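Local coordinates for protein putative beta-glucosidase (Bifidobacterium adolescentis, PDB 5WAB) that probably hydrolyses beta-glucosidic linkages as a family 3 glycoside hydrolase and may also release terminal arabinopyranosyl units from ginsenosides, at residues A[305-319]-A[466-480]. Residues are numbered along the deposited sequence; the frame is centred on the assembly and turned at random.
Sequences DEVAHQAAIESMVLL and ILESWLLGQAGGPAL
Gln474 meets Asp305 because its CG sits between the backbone N and the carbonyl carbon (chi1 74°) and the chain then runs out straight. Asp305 swings its CG away from its own backbone N, which brings the carboxylate to the amide. Gln474 NE2 donates to Asp305 OD1 at 2.8 Å in a nearly straight bond. The oxygen is met on its anti side, but from well out of the carboxylate plane, and the amide and carboxylate planes are 48° apart. NE2 also bonds Thr357 OG1, and OE1 accepts from Cys70 N. A leucine in place of Gln474 would probably leave Asp305 OD1 without this donor and take from Thr357 and Cys70 their bonds to this amide.

Alanines bring the axes of helix segments 305-313 and 476-480 to 8.3 Å, crossing at -52°. Ala312 CB touches Ala479 CB at 3.6 Å. Pro478 CB lies over one face of the His309 ring in a CH-pi contact, 4.0 Å from its centroid. Met316 reaches with an extended chain past Leu467 and Leu472. Met316 CE ends 3.6 Å from Ala479 CB.

Next to the helix pair, strands 317-319 and 466-468 run antiparallel. Val317 N bonds Glu468 O at 2.8 Å, and Val317 O accepts from Glu468 N. Leu319 N donates a hydrogen bond to Ile466 O. Ser315 O lies in plane at the Trp470 ring edge, 3.2 Å from Trp470 CD1. Strand 317-321 thus forms the antiparallel edge of the mixed sheet in the alpha/beta sandwich domain of family 3 glycoside hydrolases.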
loop_
_atom_site.group_PDB
_atom_site.type_symbol
_atom_site.label_atom_id
_atom_site.label_comp_id
_atom_site.label_asym_id
_atom_site.label_seq_id
_atom_site.Cartn_x
_atom_site.Cartn_y
_atom_site.Cartn_z
ATOM N N ASP A 305 -1.810 17.429 12.856
ATOM C CA ASP A 305 -2.814 16.559 13.457
ATOM C C ASP A 305 -4.131 16.625 12.701
ATOM O O ASP A 305 -4.883 15.643 12.681
ATOM C CB ASP A 305 -3.023 16.935 14.924
ATOM C CG ASP A 305 -4.031 16.046 15.612
ATOM O OD1 ASP A 305 -3.839 14.814 15.606
ATOM O OD2 ASP A 305 -5.015 16.579 16.157
ATOM N N GLU A 306 -4.416 17.762 12.060
ATOM C CA GLU A 306 -5.625 17.874 11.251
ATOM C C GLU A 306 -5.486 17.120 9.939
ATOM O O GLU A 306 -6.466 16.555 9.443
ATOM C CB GLU A 306 -5.948 19.340 10.986
ATOM C CG GLU A 306 -6.420 20.096 12.207
ATOM C CD GLU A 306 -6.534 21.583 11.952
ATOM O OE1 GLU A 306 -6.190 22.019 10.833
ATOM O OE2 GLU A 306 -6.984 22.310 12.866
ATOM N N VAL A 307 -4.287 17.100 9.361
ATOM C CA VAL A 307 -4.060 16.251 8.199
ATOM C C VAL A 307 -4.280 14.792 8.578
ATOM O O VAL A 307 -4.917 14.032 7.840
ATOM C CB VAL A 307 -2.651 16.500 7.625
ATOM C CG1 VAL A 307 -2.335 15.526 6.495
ATOM C CG2 VAL A 307 -2.538 17.940 7.133
ATOM N N ALA A 308 -3.791 14.391 9.757
ATOM C CA ALA A 308 -4.041 13.043 10.259
ATOM C C ALA A 308 -5.521 12.813 10.535
ATOM O O ALA A 308 -6.019 11.694 10.368
ATOM C CB ALA A 308 -3.220 12.793 11.524
ATOM N N HIS A 309 -6.235 13.856 10.965
ATOM C CA HIS A 309 -7.673 13.736 11.175
ATOM C C HIS A 309 -8.384 13.436 9.862
ATOM O O HIS A 309 -9.211 12.519 9.788
ATOM C CB HIS A 309 -8.210 15.022 11.813
ATOM C CG HIS A 309 -9.648 14.948 12.228
ATOM N ND1 HIS A 309 -10.384 13.784 12.172
ATOM C CD2 HIS A 309 -10.486 15.900 12.702
ATOM C CE1 HIS A 309 -11.614 14.021 12.593
ATOM N NE2 HIS A 309 -11.702 15.298 12.919
ATOM N N GLN A 310 -8.072 14.201 8.813
ATOM C CA GLN A 310 -8.697 13.954 7.516
ATOM C C GLN A 310 -8.228 12.631 6.920
ATOM O O GLN A 310 -9.026 11.885 6.341
ATOM C CB GLN A 310 -8.416 15.112 6.554
ATOM C CG GLN A 310 -9.085 14.939 5.191
ATOM C CD GLN A 310 -10.616 14.860 5.275
ATOM O OE1 GLN A 310 -11.237 15.426 6.176
ATOM N NE2 GLN A 310 -11.222 14.136 4.338
ATOM N N ALA A 311 -6.935 12.323 7.051
ATOM C CA ALA A 311 -6.436 11.033 6.582
ATOM C C ALA A 311 -7.105 9.877 7.319
ATOM O O ALA A 311 -7.330 8.808 6.739
ATOM C CB ALA A 311 -4.916 10.965 6.737
ATOM N N ALA A 312 -7.401 10.060 8.607
ATOM C CA ALA A 312 -8.063 9.003 9.367
ATOM C C ALA A 312 -9.505 8.815 8.915
ATOM O O ALA A 312 -9.992 7.682 8.838
ATOM C CB ALA A 312 -8.001 9.301 10.865
ATOM N N ILE A 313 -10.202 9.914 8.617
ATOM C CA ILE A 313 -11.586 9.827 8.157
ATOM C C ILE A 313 -11.682 8.972 6.899
ATOM O O ILE A 313 -12.556 8.104 6.779
ATOM C CB ILE A 313 -12.161 11.235 7.923
ATOM C CG1 ILE A 313 -12.344 11.963 9.254
ATOM C CG2 ILE A 313 -13.460 11.162 7.154
ATOM C CD1 ILE A 313 -12.967 13.330 9.117
ATOM N N GLU A 314 -10.783 9.203 5.943
ATOM C CA GLU A 314 -10.825 8.496 4.670
ATOM C C GLU A 314 -10.136 7.136 4.706
ATOM O O GLU A 314 -9.939 6.526 3.650
ATOM C CB GLU A 314 -10.232 9.383 3.581
ATOM C CG GLU A 314 -10.989 10.685 3.458
ATOM C CD GLU A 314 -10.720 11.408 2.161
ATOM O OE1 GLU A 314 -10.447 10.742 1.140
ATOM O OE2 GLU A 314 -10.788 12.651 2.170
ATOM N N SER A 315 -9.793 6.629 5.885
ATOM C CA SER A 315 -9.223 5.299 6.010
ATOM C C SER A 315 -10.256 4.251 6.397
ATOM O O SER A 315 -9.899 3.078 6.537
ATOM C CB SER A 315 -8.091 5.309 7.037
ATOM O OG SER A 315 -7.010 6.095 6.569
ATOM N N MET A 316 -11.521 4.638 6.559
ATOM C CA MET A 316 -12.582 3.732 6.975
ATOM C C MET A 316 -13.407 3.285 5.777
ATOM O O MET A 316 -13.735 4.091 4.902
ATOM C CB MET A 316 -13.505 4.409 7.980
ATOM C CG MET A 316 -12.793 5.218 9.020
ATOM S SD MET A 316 -13.984 5.965 10.128
ATOM C CE MET A 316 -12.937 7.157 10.950
ATOM N N VAL A 317 -13.761 2.002 5.758
ATOM C CA VAL A 317 -14.655 1.431 4.755
ATOM C C VAL A 317 -15.924 0.962 5.458
ATOM O O VAL A 317 -15.855 0.184 6.418
ATOM C CB VAL A 317 -13.996 0.273 3.993
ATOM C CG1 VAL A 317 -14.937 -0.254 2.920
ATOM C CG2 VAL A 317 -12.672 0.710 3.402
ATOM N N LEU A 318 -17.077 1.451 4.996
ATOM C CA LEU A 318 -18.378 0.997 5.484
ATOM C C LEU A 318 -18.779 -0.264 4.727
ATOM O O LEU A 318 -19.067 -0.211 3.526
ATOM C CB LEU A 318 -19.427 2.092 5.309
ATOM C CG LEU A 318 -20.835 1.831 5.854
ATOM C CD1 LEU A 318 -20.785 1.357 7.291
ATOM C CD2 LEU A 318 -21.699 3.080 5.739
ATOM N N LEU A 319 -18.820 -1.399 5.426
ATOM C CA LEU A 319 -19.126 -2.659 4.760
ATOM C C LEU A 319 -20.618 -2.949 4.717
ATOM O O LEU A 319 -21.124 -3.404 3.688
ATOM C CB LEU A 319 -18.398 -3.812 5.455
ATOM C CG LEU A 319 -16.875 -3.765 5.382
ATOM C CD1 LEU A 319 -16.272 -4.942 6.124
ATOM C CD2 LEU A 319 -16.430 -3.743 3.927
ATOM N N ILE A 466 -21.386 -2.414 10.031
ATOM C CA ILE A 466 -20.003 -2.868 10.136
ATOM C C ILE A 466 -19.108 -1.824 9.487
ATOM O O ILE A 466 -19.170 -1.610 8.269
ATOM C CB ILE A 466 -19.777 -4.245 9.499
ATOM C CG1 ILE A 466 -20.687 -5.283 10.145
ATOM C CG2 ILE A 466 -18.315 -4.663 9.614
ATOM C CD1 ILE A 466 -20.544 -6.650 9.547
ATOM N N LEU A 467 -18.286 -1.172 10.295
ATOM C CA LEU A 467 -17.336 -0.180 9.824
ATOM C C LEU A 467 -15.936 -0.756 9.984
ATOM O O LEU A 467 -15.511 -1.056 11.105
ATOM C CB LEU A 467 -17.493 1.130 10.597
ATOM C CG LEU A 467 -16.708 2.321 10.057
ATOM C CD1 LEU A 467 -17.202 2.674 8.666
ATOM C CD2 LEU A 467 -16.869 3.501 10.991
ATOM N N GLU A 468 -15.248 -0.962 8.865
ATOM C CA GLU A 468 -13.863 -1.429 8.872
ATOM C C GLU A 468 -12.950 -0.207 8.901
ATOM O O GLU A 468 -12.799 0.491 7.892
ATOM C CB GLU A 468 -13.590 -2.316 7.659
ATOM C CG GLU A 468 -12.119 -2.629 7.391
ATOM C CD GLU A 468 -11.413 -3.328 8.543
ATOM O OE1 GLU A 468 -11.039 -2.646 9.520
ATOM O OE2 GLU A 468 -11.218 -4.560 8.462
ATOM N N SER A 469 -12.343 0.057 10.059
ATOM C CA SER A 469 -11.540 1.255 10.257
ATOM C C SER A 469 -10.043 0.982 10.246
ATOM O O SER A 469 -9.264 1.912 10.473
ATOM C CB SER A 469 -11.926 1.944 11.572
ATOM O OG SER A 469 -11.706 1.100 12.688
ATOM N N TRP A 470 -9.630 -0.263 9.989
ATOM C CA TRP A 470 -8.227 -0.654 9.892
ATOM C C TRP A 470 -7.393 -0.112 11.045
ATOM O O TRP A 470 -7.690 -0.373 12.215
ATOM C CB TRP A 470 -7.639 -0.181 8.562
ATOM C CG TRP A 470 -8.360 -0.702 7.364
ATOM C CD1 TRP A 470 -9.190 -0.001 6.545
ATOM C CD2 TRP A 470 -8.310 -2.036 6.840
ATOM N NE1 TRP A 470 -9.663 -0.813 5.544
ATOM C CE2 TRP A 470 -9.137 -2.067 5.702
ATOM C CE3 TRP A 470 -7.648 -3.207 7.226
ATOM C CZ2 TRP A 470 -9.325 -3.222 4.942
ATOM C CZ3 TRP A 470 -7.831 -4.352 6.474
ATOM C CH2 TRP A 470 -8.666 -4.352 5.343
ATOM N N LEU A 471 -6.345 0.639 10.712
ATOM C CA LEU A 471 -5.561 1.403 11.673
ATOM C C LEU A 471 -5.599 2.863 11.248
ATOM O O LEU A 471 -5.267 3.188 10.104
ATOM C CB LEU A 471 -4.113 0.895 11.756
ATOM C CG LEU A 471 -3.907 -0.545 12.249
ATOM C CD1 LEU A 471 -2.432 -0.938 12.221
ATOM C CD2 LEU A 471 -4.481 -0.732 13.645
ATOM N N LEU A 472 -6.000 3.738 12.170
ATOM C CA LEU A 472 -6.345 5.114 11.838
ATOM C C LEU A 472 -5.280 6.132 12.226
ATOM O O LEU A 472 -5.399 7.298 11.839
ATOM C CB LEU A 472 -7.670 5.492 12.510
ATOM C CG LEU A 472 -8.902 4.715 12.045
ATOM C CD1 LEU A 472 -10.087 5.021 12.939
ATOM C CD2 LEU A 472 -9.231 5.049 10.601
ATOM N N GLY A 473 -4.260 5.738 12.977
ATOM C CA GLY A 473 -3.271 6.690 13.442
ATOM C C GLY A 473 -3.739 7.433 14.680
ATOM O O GLY A 473 -4.725 7.078 15.328
ATOM N N GLN A 474 -3.012 8.507 14.999
ATOM C CA GLN A 474 -3.230 9.192 16.269
ATOM C C GLN A 474 -4.557 9.945 16.322
ATOM O O GLN A 474 -5.007 10.293 17.419
ATOM C CB GLN A 474 -2.085 10.166 16.556
ATOM C CG GLN A 474 -2.104 11.426 15.707
ATOM C CD GLN A 474 -0.991 12.382 16.077
ATOM O OE1 GLN A 474 0.121 11.960 16.385
ATOM N NE2 GLN A 474 -1.288 13.677 16.067
ATOM N N ALA A 475 -5.186 10.214 15.179
ATOM C CA ALA A 475 -6.417 10.993 15.130
ATOM C C ALA A 475 -7.657 10.135 14.888
ATOM O O ALA A 475 -8.682 10.654 14.431
ATOM C CB ALA A 475 -6.309 12.083 14.066
ATOM N N GLY A 476 -7.590 8.839 15.200
ATOM C CA GLY A 476 -8.725 7.963 14.951
ATOM C C GLY A 476 -9.947 8.322 15.775
ATOM O O GLY A 476 -11.081 8.208 15.303
ATOM N N GLY A 477 -9.738 8.747 17.019
ATOM C CA GLY A 477 -10.828 9.101 17.900
ATOM C C GLY A 477 -11.797 10.100 17.301
ATOM O O GLY A 477 -12.975 9.798 17.071
ATOM N N PRO A 478 -11.318 11.320 17.035
ATOM C CA PRO A 478 -12.197 12.321 16.408
ATOM C C PRO A 478 -12.760 11.876 15.070
ATOM O O PRO A 478 -13.916 12.183 14.757
ATOM C CB PRO A 478 -11.280 13.542 16.261
ATOM C CG PRO A 478 -10.243 13.362 17.315
ATOM C CD PRO A 478 -10.008 11.885 17.397
ATOM N N ALA A 479 -11.972 11.150 14.273
ATOM C CA ALA A 479 -12.445 10.722 12.961
ATOM C C ALA A 479 -13.614 9.754 13.085
ATOM O O ALA A 479 -14.572 9.823 12.307
ATOM C CB ALA A 479 -11.299 10.086 12.180
ATOM N N LEU A 480 -13.543 8.836 14.050
ATOM C CA LEU A 480 -14.636 7.893 14.264
ATOM C C LEU A 480 -15.912 8.617 14.677
ATOM O O LEU A 480 -17.008 8.274 14.218
ATOM C CB LEU A 480 -14.231 6.864 15.319
ATOM C CG LEU A 480 -13.203 5.812 14.887
ATOM C CD1 LEU A 480 -12.688 5.033 16.093
ATOM C CD2 LEU A 480 -13.787 4.876 13.837
HETATM O O HOH W 1 -4.320 9.644 12.428
#